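Local coordinates for protein type III effector XopAI (Xanthomonas citri, PDB 6K93) that carries a mono-ADP-ribosyltransferase fold and probably binds arginine-containing peptides as a type III effector that the plant pathogen delivers into host cells, at residues G259-T270 against H305-Q314; V181-E189 against T241-A249. One frame throughout, in Å; residues are numbered along the deposited sequence.

Contact 1 of 2, residues G259-T270 against H305-Q314; sequences GMAVEWESNSTT and HPRLKIYQSQ
E263 and I310 lie at the middle of a parallel strand pair, 262-268 beside 308-314, at the heart of the mixed five-stranded sheet of the mono-ADP-ribosyltransferase fold. The backbone ladder is regular: E263, E265 and N267 each donate and accept, running from E263 N to L308 O (3.0 Å) to Q314 N on N267 O, and the two strand axes diverge by only 13°. Before the ladder the segments meet through H305, whose ND1 gives G259 O a nearly straight bond of 2.8 Å lying in the imidazole plane; A261 CA sits over the centre of one face of that ring, a CH-pi contact.

Charged groups occupy the face of E263, K309, E265 and Y311. K309, with CG anti to its backbone N (chi1 -176°) and the rest of its chain extended, forms a salt bridge from NZ to E265 OE1 (2.9 Å), approaching on the anti side but well out of the carboxylate plane; a water donates to E263 OE1 and accepts a weak bond from K309 NZ. The E265 carboxylate lies beside the Y311 ring, whose OH bonds to E300 on the next strand.

The other face is apolar at its centre. I310 CD1 rests over the five-membered ring of W264, 3.8 Å from its centroid, and V262 CG1 lies over the same face, while V231 of helix 228-234 packs on V262 and I310. Further along, Q312 NE2 donates in its amide plane to S266 OG (3.0 Å).

Side-chain amides finish the pairing. N267 ND2 reaches S313 OG, its OD1 being taken by T219. Q314 extends its side chain to T269 and T270: OE1 accepts T269 N (2.9 Å) and T270 N from one face of its plane, and NE2 donates to T270 OG1 at 2.9 Å.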
loop_
_atom_site.group_PDB
_atom_site.type_symbol
_atom_site.label_atom_id
_atom_site.label_comp_id
_atom_site.label_asym_id
_atom_site.label_seq_id
_atom_site.Cartn_x
_atom_site.Cartn_y
_atom_site.Cartn_z
ATOM N N GLY A 259 6.364 9.121 20.865
ATOM C CA GLY A 259 7.696 8.948 20.312
ATOM C C GLY A 259 7.866 7.495 19.961
ATOM O O GLY A 259 7.779 6.637 20.839
ATOM N N MET A 260 8.101 7.213 18.690
ATOM C CA MET A 260 8.045 5.854 18.190
ATOM C C MET A 260 9.358 5.099 18.411
ATOM O O MET A 260 10.452 5.684 18.464
ATOM C CB MET A 260 7.684 5.879 16.707
ATOM C CG MET A 260 6.388 6.628 16.417
ATOM S SD MET A 260 4.991 5.873 17.287
ATOM C CE MET A 260 5.032 4.293 16.490
ATOM N N ALA A 261 9.235 3.756 18.519
ATOM C CA ALA A 261 10.395 2.920 18.805
ATOM C C ALA A 261 11.394 2.875 17.648
ATOM O O ALA A 261 12.593 2.692 17.873
ATOM C CB ALA A 261 9.951 1.513 19.146
ATOM N N VAL A 262 10.923 3.002 16.414
ATOM C CA VAL A 262 11.748 3.011 15.220
ATOM C C VAL A 262 11.333 4.216 14.389
ATOM O O VAL A 262 10.140 4.442 14.165
ATOM C CB VAL A 262 11.585 1.731 14.392
ATOM C CG1 VAL A 262 12.505 1.767 13.180
ATOM C CG2 VAL A 262 11.918 0.513 15.237
ATOM N N GLU A 263 12.301 4.990 13.958
ATOM C CA GLU A 263 12.052 6.103 13.053
ATOM C C GLU A 263 12.860 5.903 11.789
ATOM O O GLU A 263 13.919 5.276 11.810
ATOM C CB GLU A 263 12.422 7.452 13.654
ATOM C CG GLU A 263 11.504 7.854 14.782
ATOM C CD GLU A 263 11.944 9.122 15.500
ATOM O OE1 GLU A 263 13.020 9.691 15.179
ATOM O OE2 GLU A 263 11.191 9.567 16.393
ATOM N N TRP A 264 12.368 6.467 10.687
ATOM C CA TRP A 264 13.123 6.488 9.454
ATOM C C TRP A 264 13.166 7.895 8.877
ATOM O O TRP A 264 12.191 8.639 8.955
ATOM C CB TRP A 264 12.510 5.636 8.355
ATOM C CG TRP A 264 12.411 4.166 8.430
ATOM C CD1 TRP A 264 13.062 3.305 7.610
ATOM C CD2 TRP A 264 11.510 3.370 9.223
ATOM N NE1 TRP A 264 12.659 2.012 7.855
ATOM C CE2 TRP A 264 11.712 2.024 8.843
ATOM C CE3 TRP A 264 10.568 3.654 10.215
ATOM C CZ2 TRP A 264 11.005 0.962 9.419
ATOM C CZ3 TRP A 264 9.883 2.595 10.806
ATOM C CH2 TRP A 264 10.097 1.273 10.399
ATOM N N GLU A 265 14.278 8.209 8.223
ATOM C CA GLU A 265 14.385 9.320 7.289
ATOM C C GLU A 265 14.742 8.705 5.953
ATOM O O GLU A 265 15.835 8.155 5.818
ATOM C CB GLU A 265 15.450 10.337 7.696
ATOM C CG GLU A 265 15.129 11.098 8.949
ATOM C CD GLU A 265 16.062 12.333 9.167
ATOM O OE1 GLU A 265 16.113 12.769 10.294
ATOM O OE2 GLU A 265 16.690 12.756 8.201
ATOM N N SER A 266 13.819 8.723 5.002
ATOM C CA SER A 266 14.014 8.077 3.708
ATOM C C SER A 266 14.012 9.103 2.585
ATOM O O SER A 266 13.065 9.894 2.442
ATOM C CB SER A 266 12.928 7.047 3.409
ATOM O OG SER A 266 12.743 6.108 4.465
ATOM N N ASN A 267 15.054 9.066 1.764
ATOM C CA ASN A 267 15.094 9.940 0.604
ATOM C C ASN A 267 14.280 9.321 -0.507
ATOM O O ASN A 267 14.602 8.237 -0.987
ATOM C CB ASN A 267 16.532 10.186 0.167
ATOM C CG ASN A 267 17.279 11.027 1.157
ATOM O OD1 ASN A 267 16.899 12.164 1.425
ATOM N ND2 ASN A 267 18.316 10.460 1.744
ATOM N N SER A 268 13.224 10.008 -0.896
ATOM C CA SER A 268 12.333 9.545 -1.943
ATOM C C SER A 268 12.738 10.132 -3.280
ATOM O O SER A 268 13.130 11.301 -3.365
ATOM C CB SER A 268 10.897 9.958 -1.626
ATOM O OG SER A 268 10.013 9.627 -2.662
ATOM N N THR A 269 12.674 9.300 -4.310
ATOM C CA THR A 269 12.763 9.754 -5.689
ATOM C C THR A 269 11.468 9.574 -6.456
ATOM O O THR A 269 11.105 10.459 -7.254
ATOM C CB THR A 269 13.879 9.013 -6.432
ATOM O OG1 THR A 269 13.733 7.604 -6.288
ATOM C CG2 THR A 269 15.180 9.435 -5.884
ATOM N N THR A 270 10.799 8.422 -6.264
ATOM C CA THR A 270 9.536 8.144 -6.930
ATOM C C THR A 270 8.429 7.756 -5.964
ATOM O O THR A 270 7.356 7.334 -6.414
ATOM C CB THR A 270 9.699 7.036 -7.976
ATOM O OG1 THR A 270 9.944 5.789 -7.329
ATOM C CG2 THR A 270 10.818 7.357 -8.943
ATOM N N HIS A 305 13.633 5.898 23.083
ATOM C CA HIS A 305 13.064 6.041 21.746
ATOM C C HIS A 305 13.630 7.274 21.048
ATOM O O HIS A 305 13.795 8.324 21.686
ATOM C CB HIS A 305 11.542 6.137 21.824
ATOM C CG HIS A 305 10.867 4.814 22.051
ATOM N ND1 HIS A 305 9.523 4.627 21.848
ATOM C CD2 HIS A 305 11.358 3.625 22.490
ATOM C CE1 HIS A 305 9.206 3.374 22.140
ATOM N NE2 HIS A 305 10.303 2.749 22.540
ATOM N N PRO A 306 13.922 7.192 19.738
ATOM C CA PRO A 306 13.803 5.963 18.937
ATOM C C PRO A 306 14.954 5.006 19.205
ATOM O O PRO A 306 16.118 5.415 19.111
ATOM C CB PRO A 306 13.829 6.486 17.490
ATOM C CG PRO A 306 14.676 7.718 17.577
ATOM C CD PRO A 306 14.455 8.314 18.942
ATOM N N ARG A 307 14.651 3.753 19.557
ATOM C CA ARG A 307 15.733 2.802 19.795
ATOM C C ARG A 307 16.579 2.618 18.545
ATOM O O ARG A 307 17.792 2.392 18.639
ATOM C CB ARG A 307 15.175 1.456 20.249
ATOM C CG ARG A 307 14.404 1.479 21.568
ATOM C CD ARG A 307 15.208 2.090 22.710
ATOM N NE ARG A 307 16.496 1.426 22.935
ATOM C CZ ARG A 307 16.645 0.280 23.584
ATOM N NH1 ARG A 307 15.595 -0.355 24.084
ATOM N NH2 ARG A 307 17.857 -0.234 23.729
ATOM N N LEU A 308 15.958 2.731 17.376
ATOM C CA LEU A 308 16.627 2.614 16.095
ATOM C C LEU A 308 16.110 3.716 15.186
ATOM O O LEU A 308 14.897 3.939 15.085
ATOM C CB LEU A 308 16.389 1.263 15.447
ATOM C CG LEU A 308 17.018 0.189 16.346
ATOM C CD1 LEU A 308 16.292 -1.140 16.218
ATOM C CD2 LEU A 308 18.521 0.075 16.067
ATOM N N LYS A 309 17.032 4.414 14.536
ATOM C CA LYS A 309 16.685 5.419 13.539
ATOM C C LYS A 309 17.413 5.077 12.247
ATOM O O LYS A 309 18.653 5.008 12.211
ATOM C CB LYS A 309 17.034 6.828 13.992
ATOM C CG LYS A 309 16.564 7.831 12.978
ATOM C CD LYS A 309 16.653 9.243 13.500
ATOM C CE LYS A 309 16.261 10.220 12.417
ATOM N NZ LYS A 309 16.403 11.635 12.894
ATOM N N ILE A 310 16.639 4.848 11.191
ATOM C CA ILE A 310 17.160 4.346 9.929
ATOM C C ILE A 310 17.209 5.483 8.926
ATOM O O ILE A 310 16.193 6.131 8.680
ATOM C CB ILE A 310 16.276 3.204 9.401
ATOM C CG1 ILE A 310 16.217 2.067 10.424
ATOM C CG2 ILE A 310 16.752 2.737 8.030
ATOM C CD1 ILE A 310 15.021 1.183 10.245
ATOM N N TYR A 311 18.377 5.714 8.344
ATOM C CA TYR A 311 18.553 6.658 7.250
ATOM C C TYR A 311 18.757 5.865 5.972
ATOM O O TYR A 311 19.658 5.030 5.903
ATOM C CB TYR A 311 19.752 7.565 7.499
ATOM C CG TYR A 311 19.642 8.401 8.752
ATOM C CD1 TYR A 311 19.902 7.861 10.000
ATOM C CD2 TYR A 311 19.269 9.736 8.684
ATOM C CE1 TYR A 311 19.808 8.613 11.142
ATOM C CE2 TYR A 311 19.181 10.498 9.821
ATOM C CZ TYR A 311 19.449 9.939 11.046
ATOM O OH TYR A 311 19.373 10.708 12.182
ATOM N N GLN A 312 17.887 6.063 4.997
ATOM C CA GLN A 312 17.997 5.292 3.770
ATOM C C GLN A 312 17.594 6.155 2.595
ATOM O O GLN A 312 16.911 7.170 2.750
ATOM C CB GLN A 312 17.141 4.025 3.826
ATOM C CG GLN A 312 15.674 4.291 4.012
ATOM C CD GLN A 312 14.829 3.039 4.096
ATOM O OE1 GLN A 312 15.351 1.914 4.119
ATOM N NE2 GLN A 312 13.523 3.222 4.161
ATOM N N SER A 313 18.043 5.736 1.420
ATOM C CA SER A 313 17.810 6.453 0.173
ATOM C C SER A 313 17.248 5.521 -0.880
ATOM O O SER A 313 17.853 4.490 -1.177
ATOM C CB SER A 313 19.113 7.081 -0.350
ATOM O OG SER A 313 19.584 8.056 0.560
ATOM N N GLN A 314 16.103 5.889 -1.458
ATOM C CA GLN A 314 15.539 5.091 -2.537
ATOM C C GLN A 314 16.489 5.065 -3.726
ATOM O O GLN A 314 17.078 6.093 -4.106
ATOM C CB GLN A 314 14.188 5.642 -2.961
ATOM C CG GLN A 314 13.491 4.766 -3.952
ATOM C CD GLN A 314 12.218 5.371 -4.479
ATOM O OE1 GLN A 314 11.915 6.540 -4.241
ATOM N NE2 GLN A 314 11.447 4.560 -5.194
HETATM O O HOH W 1 13.395 11.137 13.092
#

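Contact 2 of 2, residues V181-E189 against T241-A249; sequences VVQDVLEKE and TTDRRFFAA
R244 takes hold of L186 O side-on, with NE at 2.6 Å and NH2 at 2.8 Å from the one carbonyl oxygen, which lies in the plane of the guanidinium. Here a loop without regular structure, 181-189, is held largely by polar groups to the connection between strands 240-242 and 247-250. Two successive type I turns, V182 to V185 and D184 to E187, fold the loop, and an Asx turn in which D243 OD1 accepts R245 N shapes the facing segment 241-249.

Backbone groups supply a second set of bonds. F246 N donates to Q183 O (3.1 Å), and Q183 returns the link through its side chain: stretched out from its first torsion onward (chi1 176°), it carries NE2 to F246 O (2.9 Å), which it meets almost head-on. Water extends this network: one molecule gives hydrogens to Q183 O and R244 O and accepts L186 N, and another joins E187 OE1 to R244 N.

Among the charged side chains, E187 bends at chi2 (-87°), bringing its carboxylate against the aliphatic part of R245, where E187 CD lies 3.3 Å from R245 CG; its OE2 forms a salt bridge with R234. The R245 guanidinium forms a salt bridge with E224, with the Q183 amide close to NH1. Over one face of the R244 guanidinium sits K188 N, and W103 adds a cation-pi contact.

The apolar contribution comes from F246, whose CE1 lies 3.7 Å from V182 CG2, the two side chains crossing at about a right angle. Both residues pack on helix 194-209, V182 on F199 and A200, F246 on I203 and I204, while K188 O accepts a hydrogen bond from K99 of helix 95-109, and E187 O a weak one, so the loop lies between helices and the entrance to strand 247-250.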
loop_
_atom_site.group_PDB
_atom_site.type_symbol
_atom_site.label_atom_id
_atom_site.label_comp_id
_atom_site.label_asym_id
_atom_site.label_seq_id
_atom_site.Cartn_x
_atom_site.Cartn_y
_atom_site.Cartn_z
ATOM N N VAL A 181 -4.899 -5.143 6.537
ATOM C CA VAL A 181 -5.010 -6.396 5.808
ATOM C C VAL A 181 -3.934 -6.526 4.750
ATOM O O VAL A 181 -3.653 -7.637 4.287
ATOM C CB VAL A 181 -6.408 -6.554 5.169
ATOM C CG1 VAL A 181 -6.569 -5.776 3.896
ATOM C CG2 VAL A 181 -6.723 -8.064 4.936
ATOM N N VAL A 182 -3.310 -5.425 4.344
ATOM C CA VAL A 182 -2.459 -5.452 3.162
ATOM C C VAL A 182 -1.025 -5.006 3.408
ATOM O O VAL A 182 -0.133 -5.377 2.638
ATOM C CB VAL A 182 -3.104 -4.604 2.037
ATOM C CG1 VAL A 182 -3.200 -3.120 2.439
ATOM C CG2 VAL A 182 -2.380 -4.758 0.720
ATOM N N GLN A 183 -0.781 -4.189 4.446
ATOM C CA GLN A 183 0.542 -3.587 4.582
ATOM C C GLN A 183 1.644 -4.636 4.492
ATOM O O GLN A 183 2.671 -4.415 3.833
ATOM C CB GLN A 183 0.678 -2.817 5.885
ATOM C CG GLN A 183 2.093 -2.251 6.116
ATOM C CD GLN A 183 2.127 -1.057 7.051
ATOM O OE1 GLN A 183 1.522 -1.048 8.116
ATOM N NE2 GLN A 183 2.874 -0.030 6.645
ATOM N N ASP A 184 1.464 -5.775 5.159
ATOM C CA ASP A 184 2.516 -6.778 5.297
ATOM C C ASP A 184 2.253 -8.049 4.494
ATOM O O ASP A 184 2.976 -9.038 4.688
ATOM C CB ASP A 184 2.695 -7.198 6.761
ATOM C CG ASP A 184 3.415 -6.162 7.625
ATOM O OD1 ASP A 184 3.806 -5.134 7.104
ATOM O OD2 ASP A 184 3.585 -6.412 8.832
ATOM N N VAL A 185 1.271 -8.043 3.587
ATOM C CA VAL A 185 0.820 -9.305 3.002
ATOM C C VAL A 185 1.885 -9.961 2.130
ATOM O O VAL A 185 1.840 -11.186 1.947
ATOM C CB VAL A 185 -0.488 -9.089 2.215
ATOM C CG1 VAL A 185 -0.255 -8.326 0.910
ATOM C CG2 VAL A 185 -1.204 -10.454 1.955
ATOM N N LEU A 186 2.861 -9.210 1.602
ATOM C CA LEU A 186 3.940 -9.808 0.823
ATOM C C LEU A 186 5.214 -10.033 1.633
ATOM O O LEU A 186 6.216 -10.476 1.067
ATOM C CB LEU A 186 4.250 -8.946 -0.412
ATOM C CG LEU A 186 3.138 -8.890 -1.436
ATOM C CD1 LEU A 186 3.466 -7.970 -2.604
ATOM C CD2 LEU A 186 2.800 -10.294 -1.961
ATOM N N GLU A 187 5.205 -9.749 2.936
ATOM C CA GLU A 187 6.345 -10.089 3.774
ATOM C C GLU A 187 6.559 -11.592 3.758
ATOM O O GLU A 187 5.609 -12.370 3.722
ATOM C CB GLU A 187 6.113 -9.622 5.205
ATOM C CG GLU A 187 6.207 -8.112 5.402
ATOM C CD GLU A 187 7.618 -7.678 5.654
ATOM O OE1 GLU A 187 8.414 -7.719 4.700
ATOM O OE2 GLU A 187 7.970 -7.325 6.800
ATOM N N LYS A 188 7.823 -12.002 3.826
ATOM C CA LYS A 188 8.137 -13.424 3.691
ATOM C C LYS A 188 7.402 -14.267 4.728
ATOM O O LYS A 188 6.888 -15.351 4.410
ATOM C CB LYS A 188 9.649 -13.638 3.802
ATOM C CG LYS A 188 10.110 -15.061 3.505
ATOM C CD LYS A 188 10.511 -15.210 2.036
ATOM C CE LYS A 188 10.173 -16.602 1.513
ATOM N NZ LYS A 188 10.561 -16.808 0.090
ATOM N N GLU A 189 7.364 -13.807 5.979
ATOM C CA GLU A 189 6.814 -14.591 7.077
ATOM C C GLU A 189 5.344 -14.309 7.357
ATOM O O GLU A 189 4.777 -14.920 8.273
ATOM C CB GLU A 189 7.614 -14.331 8.360
ATOM C CG GLU A 189 8.778 -15.280 8.569
ATOM C CD GLU A 189 9.826 -14.721 9.521
ATOM O OE1 GLU A 189 9.455 -14.254 10.623
ATOM O OE2 GLU A 189 11.023 -14.754 9.168
ATOM N N THR A 241 18.029 -2.675 1.136
ATOM C CA THR A 241 16.794 -3.316 1.550
ATOM C C THR A 241 15.835 -3.308 0.377
ATOM O O THR A 241 15.495 -2.244 -0.148
ATOM C CB THR A 241 16.186 -2.576 2.744
ATOM O OG1 THR A 241 17.011 -2.753 3.891
ATOM C CG2 THR A 241 14.745 -3.056 3.023
ATOM N N THR A 242 15.391 -4.495 -0.029
ATOM C CA THR A 242 14.263 -4.623 -0.944
ATOM C C THR A 242 13.032 -4.805 -0.067
ATOM O O THR A 242 12.823 -5.866 0.514
ATOM C CB THR A 242 14.456 -5.786 -1.908
ATOM O OG1 THR A 242 15.604 -5.544 -2.738
ATOM C CG2 THR A 242 13.230 -5.922 -2.804
ATOM N N ASP A 243 12.263 -3.740 0.091
ATOM C CA ASP A 243 11.152 -3.711 1.027
ATOM C C ASP A 243 9.988 -4.517 0.462
ATOM O O ASP A 243 9.591 -4.322 -0.691
ATOM C CB ASP A 243 10.738 -2.257 1.287
ATOM C CG ASP A 243 9.948 -2.089 2.585
ATOM O OD1 ASP A 243 9.427 -3.088 3.120
ATOM O OD2 ASP A 243 9.892 -0.950 3.063
ATOM N N ARG A 244 9.490 -5.465 1.242
ATOM C CA ARG A 244 8.319 -6.236 0.840
ATOM C C ARG A 244 7.026 -5.665 1.397
ATOM O O ARG A 244 5.948 -6.210 1.118
ATOM C CB ARG A 244 8.500 -7.710 1.235
ATOM C CG ARG A 244 9.769 -8.287 0.600
ATOM C CD ARG A 244 9.973 -9.779 0.795
ATOM N NE ARG A 244 8.797 -10.567 0.496
ATOM C CZ ARG A 244 8.827 -11.801 -0.004
ATOM N NH1 ARG A 244 9.990 -12.384 -0.290
ATOM N NH2 ARG A 244 7.689 -12.447 -0.226
ATOM N N ARG A 245 7.117 -4.591 2.175
ATOM C CA ARG A 245 5.959 -3.921 2.744
ATOM C C ARG A 245 5.492 -2.768 1.871
ATOM O O ARG A 245 6.247 -2.220 1.056
ATOM C CB ARG A 245 6.273 -3.397 4.162
ATOM C CG ARG A 245 6.741 -4.516 5.082
ATOM C CD ARG A 245 6.385 -4.237 6.604
ATOM N NE ARG A 245 6.815 -2.962 6.934
ATOM C CZ ARG A 245 6.266 -2.016 7.718
ATOM N NH1 ARG A 245 5.145 -2.127 8.466
ATOM N NH2 ARG A 245 6.893 -0.885 7.775
ATOM N N PHE A 246 4.223 -2.401 2.062
ATOM C CA PHE A 246 3.727 -1.068 1.734
ATOM C C PHE A 246 4.261 -0.129 2.803
ATOM O O PHE A 246 3.790 -0.119 3.941
ATOM C CB PHE A 246 2.210 -1.042 1.672
ATOM C CG PHE A 246 1.672 -1.835 0.534
ATOM C CD1 PHE A 246 1.481 -3.181 0.672
ATOM C CD2 PHE A 246 1.386 -1.236 -0.685
ATOM C CE1 PHE A 246 1.012 -3.945 -0.386
ATOM C CE2 PHE A 246 0.939 -1.990 -1.730
ATOM C CZ PHE A 246 0.747 -3.348 -1.574
ATOM N N PHE A 247 5.265 0.656 2.450
ATOM C CA PHE A 247 5.974 1.489 3.411
ATOM C C PHE A 247 5.479 2.926 3.305
ATOM O O PHE A 247 5.584 3.555 2.242
ATOM C CB PHE A 247 7.470 1.454 3.142
ATOM C CG PHE A 247 8.291 2.242 4.129
ATOM C CD1 PHE A 247 8.302 1.902 5.483
ATOM C CD2 PHE A 247 9.066 3.300 3.695
ATOM C CE1 PHE A 247 9.084 2.631 6.378
ATOM C CE2 PHE A 247 9.834 4.018 4.593
ATOM C CZ PHE A 247 9.847 3.686 5.922
ATOM N N ALA A 248 4.876 3.414 4.371
ATOM C CA ALA A 248 4.312 4.752 4.393
ATOM C C ALA A 248 5.210 5.730 5.127
ATOM O O ALA A 248 5.921 5.390 6.077
ATOM C CB ALA A 248 2.935 4.757 5.048
ATOM N N ALA A 249 5.163 6.966 4.663
ATOM C CA ALA A 249 5.920 8.059 5.245
ATOM C C ALA A 249 5.139 9.348 5.089
ATOM O O ALA A 249 4.115 9.399 4.436
ATOM C CB ALA A 249 7.299 8.166 4.583
HETATM O O HOH W 2 3.267 -6.302 1.780
HETATM O O HOH W 3 4.012 -4.327 10.378
HETATM O O HOH W 4 10.429 -6.005 4.161
#

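The two contacts follow one another along the chain, strand 247-250 of contact 2 leading on to strand 262-268 of contact 1. Contact 1 unites two neighbouring strands inside the five-stranded sheet, yet its centre lies about 18 Å from the centre of the chain and it has several exposed residues; contact 2, its centre about 8 Å from that of the chain, ties an irregular loop to a strand connection. Repeated backbone pairing dominates the first; a single backbone-to-backbone bond, with the side-on grip of R244 and bridging waters, replaces it in the second. Their centres are about 15 Å apart, and they meet at F247, whose ring stands edge-to-face with W264 and packs against S266 and Q312.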